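Branched-chain-amino-acid aminotransferase (Pseudomonas sp. UW4, PDB 6JIF) catalyses the pyridoxal-5'-phosphate-dependent transfer of amino groups between branched-chain amino acids and 2-oxo acids. Local coordinates at residues G49-G54 with P113-E118; T278-E283 with Y338-G343. One frame throughout, in Å; residues are numbered along the deposited sequence.

Contact 1. Residues G49-G54 with P113-E118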
loop_
_atom_site.group_PDB
_atom_site.type_symbol
_atom_site.label_atom_id
_atom_site.label_comp_id
_atom_site.label_asym_id
_atom_site.label_seq_id
_atom_site.Cartn_x
_atom_site.Cartn_y
_atom_site.Cartn_z
ATOM N N GLY B 49 4.085 -23.151 -8.164
ATOM C CA GLY B 49 5.016 -23.390 -7.080
ATOM C C GLY B 49 6.477 -23.148 -7.388
ATOM O O GLY B 49 7.326 -23.524 -6.574
ATOM N N GLU B 50 6.812 -22.536 -8.525
ATOM C CA GLU B 50 8.217 -22.386 -8.860
ATOM C C GLU B 50 8.457 -21.149 -9.699
ATOM O O GLU B 50 7.593 -20.749 -10.492
ATOM C CB GLU B 50 8.753 -23.553 -9.657
ATOM C CG GLU B 50 8.902 -24.822 -8.893
ATOM C CD GLU B 50 9.157 -25.959 -9.845
ATOM O OE1 GLU B 50 10.329 -26.092 -10.291
ATOM O OE2 GLU B 50 8.180 -26.684 -10.175
ATOM N N TRP B 51 9.665 -20.589 -9.541
ATOM C CA TRP B 51 10.170 -19.569 -10.452
ATOM C C TRP B 51 10.668 -20.228 -11.726
ATOM O O TRP B 51 11.249 -21.327 -11.704
ATOM C CB TRP B 51 11.313 -18.751 -9.831
ATOM C CG TRP B 51 10.898 -17.835 -8.694
ATOM C CD1 TRP B 51 11.159 -18.023 -7.378
ATOM C CD2 TRP B 51 10.144 -16.639 -8.783
ATOM N NE1 TRP B 51 10.634 -17.015 -6.629
ATOM C CE2 TRP B 51 10.008 -16.135 -7.466
ATOM C CE3 TRP B 51 9.601 -15.915 -9.835
ATOM C CZ2 TRP B 51 9.306 -14.981 -7.169
ATOM C CZ3 TRP B 51 8.911 -14.746 -9.534
ATOM C CH2 TRP B 51 8.782 -14.284 -8.213
ATOM N N ASP B 52 10.416 -19.575 -12.849
ATOM C CA ASP B 52 11.015 -20.040 -14.083
ATOM C C ASP B 52 12.495 -19.681 -14.091
ATOM O O ASP B 52 13.042 -19.148 -13.127
ATOM C CB ASP B 52 10.267 -19.487 -15.292
ATOM C CG ASP B 52 10.346 -17.982 -15.401
ATOM O OD1 ASP B 52 11.319 -17.363 -14.929
ATOM O OD2 ASP B 52 9.431 -17.408 -16.010
ATOM N N LYS B 53 13.160 -19.950 -15.201
ATOM C CA LYS B 53 14.584 -19.679 -15.178
ATOM C C LYS B 53 14.895 -18.223 -15.452
ATOM O O LYS B 53 16.029 -17.803 -15.250
ATOM C CB LYS B 53 15.291 -20.566 -16.202
ATOM C CG LYS B 53 15.693 -21.926 -15.652
ATOM C CD LYS B 53 14.482 -22.726 -15.160
ATOM C CE LYS B 53 14.874 -24.041 -14.474
ATOM N NZ LYS B 53 16.084 -24.633 -15.135
ATOM N N GLY B 54 13.905 -17.414 -15.781
ATOM C CA GLY B 54 14.150 -16.016 -16.015
ATOM C C GLY B 54 14.738 -15.777 -17.396
ATOM O O GLY B 54 15.374 -16.636 -17.997
ATOM N N PRO B 113 6.119 -15.402 -2.906
ATOM C CA PRO B 113 7.254 -16.340 -2.925
ATOM C C PRO B 113 8.547 -15.556 -2.876
ATOM O O PRO B 113 8.643 -14.459 -3.416
ATOM C CB PRO B 113 7.102 -17.074 -4.259
ATOM C CG PRO B 113 6.170 -16.234 -5.064
ATOM C CD PRO B 113 5.282 -15.522 -4.113
ATOM N N GLN B 114 9.533 -16.140 -2.212
ATOM C CA GLN B 114 10.805 -15.474 -2.040
ATOM C C GLN B 114 11.740 -15.867 -3.184
ATOM O O GLN B 114 11.644 -16.958 -3.755
ATOM C CB GLN B 114 11.406 -15.846 -0.681
ATOM C CG GLN B 114 10.556 -15.416 0.464
ATOM C CD GLN B 114 11.077 -15.895 1.788
ATOM O OE1 GLN B 114 12.275 -16.133 1.958
ATOM N NE2 GLN B 114 10.162 -16.094 2.725
ATOM N N VAL B 115 12.629 -14.946 -3.513
ATOM C CA VAL B 115 13.717 -15.173 -4.455
ATOM C C VAL B 115 14.948 -15.461 -3.611
ATOM O O VAL B 115 15.350 -14.610 -2.811
ATOM C CB VAL B 115 13.933 -13.958 -5.365
ATOM C CG1 VAL B 115 15.079 -14.213 -6.396
ATOM C CG2 VAL B 115 12.642 -13.622 -6.071
ATOM N N ASP B 116 15.525 -16.666 -3.775
ATOM C CA ASP B 116 16.693 -17.016 -2.976
ATOM C C ASP B 116 17.888 -16.144 -3.376
ATOM O O ASP B 116 17.946 -15.548 -4.451
ATOM C CB ASP B 116 17.029 -18.510 -3.088
ATOM C CG ASP B 116 17.401 -18.932 -4.487
ATOM O OD1 ASP B 116 18.593 -18.778 -4.904
ATOM O OD2 ASP B 116 16.495 -19.461 -5.170
ATOM N N THR B 117 18.832 -16.051 -2.451
ATOM C CA THR B 117 19.883 -15.047 -2.556
ATOM C C THR B 117 20.762 -15.246 -3.790
ATOM O O THR B 117 21.103 -14.279 -4.477
ATOM C CB THR B 117 20.719 -15.085 -1.279
ATOM O OG1 THR B 117 19.901 -14.671 -0.199
ATOM C CG2 THR B 117 21.960 -14.136 -1.417
ATOM N N GLU B 118 21.114 -16.493 -4.122
ATOM C CA GLU B 118 22.021 -16.654 -5.265
ATOM C C GLU B 118 21.295 -16.361 -6.571
ATOM O O GLU B 118 21.841 -15.678 -7.431
ATOM C CB GLU B 118 22.680 -18.041 -5.280
ATOM C CG GLU B 118 23.761 -18.185 -4.174
ATOM C CD GLU B 118 24.763 -16.983 -4.127
ATOM O OE1 GLU B 118 25.487 -16.722 -5.127
ATOM O OE2 GLU B 118 24.819 -16.279 -3.083
#
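The indole of Trp51 makes every close contact between the two segments, turning one edge to the carbonyls of Pro113 and Gln114 and meeting the Val115 side chain. Its NE1 donates to the carbonyl O of Gln114 at 3.0 Å, with an N-H...O angle of 156°. The acceptor lies near the plane of the indole, while NE1 stands well above the carbonyl plane, 56° out of it. Farther along the same edge, Trp51 CZ2 is 3.8 Å from Pro113 O, a buried carbonyl oxygen with no hydrogen-bond partner in the model, and 4.0 Å from CG of the proline ring. Val115 adds an apolar contact: its CG2 lies 3.4 Å above the ring plane, offset toward the rim, and 3.8 Å from Trp51 CZ2. The valine methyl is set there by chi1 of -179°, which turns CG1 anti to the backbone N and leaves CG2 beside that nitrogen. With alanine replacing Trp51, Gln114 O would probably lose this donor and a gap open beside Pro113 and Val115. Further out, Phe46 meets the indole edge-to-face, and Phe167 of strand 164-174 touches both Trp51 and Val115. Just beyond the tryptophan, Asp52 OD1 accepts from Gly54 N at 2.7 Å in an Asx turn, and its carboxylate is also tied to Ser44 and to the backbone of Tyr45. On the other segment, Asp116 caps helix 117-130 through the backbone N of Gln119. The contact thus pins an edge strand of the seven-stranded antiparallel sheet to the connection between helices 96-109 and 117-130, within the smaller domain of the fold-type IV aminotransferase architecture.

Contact 2. Residues T278-E283 with Y338-G343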
loop_
_atom_site.group_PDB
_atom_site.type_symbol
_atom_site.label_atom_id
_atom_site.label_comp_id
_atom_site.label_asym_id
_atom_site.label_seq_id
_atom_site.Cartn_x
_atom_site.Cartn_y
_atom_site.Cartn_z
ATOM N N THR B 278 33.728 0.017 12.619
ATOM C CA THR B 278 34.917 -0.755 12.295
ATOM C C THR B 278 35.964 0.021 11.498
ATOM O O THR B 278 37.084 -0.484 11.333
ATOM C CB THR B 278 34.544 -2.025 11.528
ATOM O OG1 THR B 278 34.063 -1.654 10.234
ATOM C CG2 THR B 278 33.407 -2.727 12.268
ATOM N N ARG B 279 35.621 1.173 10.930
ATOM C CA ARG B 279 36.609 1.922 10.162
ATOM C C ARG B 279 36.861 3.338 10.667
ATOM O O ARG B 279 37.946 3.891 10.406
ATOM C CB ARG B 279 36.219 1.944 8.659
ATOM C CG ARG B 279 36.344 0.559 7.961
ATOM C CD ARG B 279 37.778 0.136 7.831
ATOM N NE ARG B 279 37.827 -1.098 7.034
ATOM C CZ ARG B 279 37.851 -1.126 5.702
ATOM N NH1 ARG B 279 37.865 -0.004 5.020
ATOM N NH2 ARG B 279 37.874 -2.301 5.052
ATOM N N LEU B 280 35.876 3.983 11.305
ATOM C CA LEU B 280 36.019 5.383 11.701
ATOM C C LEU B 280 36.212 5.588 13.195
ATOM O O LEU B 280 36.275 6.738 13.630
ATOM C CB LEU B 280 34.783 6.178 11.256
ATOM C CG LEU B 280 34.633 6.047 9.747
ATOM C CD1 LEU B 280 33.300 6.504 9.263
ATOM C CD2 LEU B 280 35.790 6.868 9.101
ATOM N N GLY B 281 36.255 4.515 13.983
ATOM C CA GLY B 281 36.455 4.594 15.417
ATOM C C GLY B 281 35.326 5.279 16.150
ATOM O O GLY B 281 35.566 5.915 17.178
ATOM N N MET B 282 34.094 5.144 15.658
ATOM C CA MET B 282 32.937 5.810 16.259
ATOM C C MET B 282 32.040 4.853 17.056
ATOM O O MET B 282 31.967 3.651 16.775
ATOM C CB MET B 282 32.091 6.504 15.189
ATOM C CG MET B 282 32.845 7.619 14.477
ATOM S SD MET B 282 31.833 8.242 13.110
ATOM C CE MET B 282 30.598 9.098 14.055
ATOM N N GLU B 283 31.347 5.408 18.060
ATOM C CA GLU B 283 30.290 4.704 18.803
ATOM C C GLU B 283 28.959 4.868 18.081
ATOM O O GLU B 283 28.681 5.934 17.522
ATOM C CB GLU B 283 30.176 5.243 20.233
ATOM C CG GLU B 283 30.939 4.456 21.272
ATOM C CD GLU B 283 31.617 5.317 22.317
ATOM O OE1 GLU B 283 31.408 6.562 22.321
ATOM O OE2 GLU B 283 32.383 4.749 23.135
ATOM N N TYR B 338 30.372 10.433 4.555
ATOM C CA TYR B 338 30.121 10.392 3.122
ATOM C C TYR B 338 31.382 9.979 2.350
ATOM O O TYR B 338 31.316 9.172 1.409
ATOM C CB TYR B 338 29.659 11.767 2.685
ATOM C CG TYR B 338 29.396 11.873 1.229
ATOM C CD1 TYR B 338 28.180 11.468 0.718
ATOM C CD2 TYR B 338 30.358 12.418 0.365
ATOM C CE1 TYR B 338 27.913 11.584 -0.611
ATOM C CE2 TYR B 338 30.103 12.532 -0.996
ATOM C CZ TYR B 338 28.874 12.120 -1.473
ATOM O OH TYR B 338 28.598 12.206 -2.822
ATOM N N LYS B 339 32.526 10.510 2.749
ATOM C CA LYS B 339 33.791 10.166 2.085
ATOM C C LYS B 339 34.052 8.668 2.198
ATOM O O LYS B 339 34.401 8.007 1.215
ATOM C CB LYS B 339 34.933 10.946 2.700
ATOM C CG LYS B 339 36.293 10.603 2.008
ATOM C CD LYS B 339 37.430 11.566 2.370
ATOM C CE LYS B 339 38.149 11.146 3.643
ATOM N NZ LYS B 339 38.202 12.266 4.682
ATOM N N GLU B 340 33.864 8.121 3.400
ATOM C CA GLU B 340 34.164 6.707 3.624
ATOM C C GLU B 340 33.231 5.814 2.806
ATOM O O GLU B 340 33.673 4.851 2.129
ATOM C CB GLU B 340 34.058 6.399 5.123
ATOM C CG GLU B 340 34.444 4.961 5.495
ATOM C CD GLU B 340 35.969 4.667 5.362
ATOM O OE1 GLU B 340 36.795 5.605 5.185
ATOM O OE2 GLU B 340 36.379 3.465 5.516
ATOM N N LEU B 341 31.942 6.130 2.833
ATOM C CA LEU B 341 30.955 5.278 2.190
ATOM C C LEU B 341 31.089 5.334 0.672
ATOM O O LEU B 341 31.105 4.294 0.004
ATOM C CB LEU B 341 29.543 5.678 2.632
ATOM C CG LEU B 341 28.520 4.774 1.893
ATOM C CD1 LEU B 341 28.804 3.234 2.122
ATOM C CD2 LEU B 341 27.090 5.102 2.318
ATOM N N THR B 342 31.197 6.533 0.105
ATOM C CA THR B 342 31.404 6.624 -1.347
ATOM C C THR B 342 32.747 6.033 -1.781
ATOM O O THR B 342 32.844 5.473 -2.879
ATOM C CB THR B 342 31.274 8.086 -1.803
ATOM O OG1 THR B 342 32.320 8.905 -1.206
ATOM C CG2 THR B 342 29.888 8.608 -1.371
ATOM N N GLY B 343 33.783 6.136 -0.939
ATOM C CA GLY B 343 35.056 5.517 -1.283
ATOM C C GLY B 343 34.955 4.001 -1.357
ATOM O O GLY B 343 35.530 3.380 -2.260
HETATM O O HOH W 1 38.789 2.874 5.959
#
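Glu340 extends from its helix with CG anti to the backbone N (chi1 -176°) and then bends at chi2, which brings OE2 to the base of Arg279. The arginine is itself bent at chi2 (-69°), so its chain folds past the carboxylate and the two side chains cross at about a right angle. OE2 comes within 3.5 Å of Arg279 CB, whereas NH1 is 3.8 Å from OE2, a long salt bridge with the guanidinium and carboxylate planes 83° apart. Water 1 spans this gap, donating to Glu340 OE2 over a distance too short to be taken at face value and accepting from Arg279 NH1 at 3.2 Å. NH1 also donates to the carbonyl O of Glu350, its stronger polar partner. The pairing joins the turn between helix 267-278 and strand 284-287 to helix 332-346, in the larger domain of this fold-type IV enzyme, beside the mixed sheet. Nearer the helix backbone, Leu280 CD1 packs against Glu340 CB at 4.2 Å, and the leucine also touches Lys336 and Leu337 of the same helix. Leu275 of helix 267-278 touches Glu340 as well. Ile349 contacts both Arg279 and Glu340 beyond the helix.

Both segments of contact 1 precede those of contact 2 in the sequence, so the two follow one another along the chain without interleaving. Their centres lie 35 Å apart, and their nearest atoms are about 19 Å apart. Contact 1 belongs to the seven-stranded antiparallel sheet and its helices 96-109 and 117-130; contact 2 sets the loop that follows helix 267-278 against helix 332-346, beside the nine-stranded mixed sheet. They share no helix or strand. Helix 267-278 begins at Ile267 and Thr268, both in the cofactor pocket, which places contact 2 at the far end of a helix that starts at the phosphate-bearing cofactor. Neither contact is touched by the other subunit, so both are contacts within one chain, one in each of its two sheet-based parts.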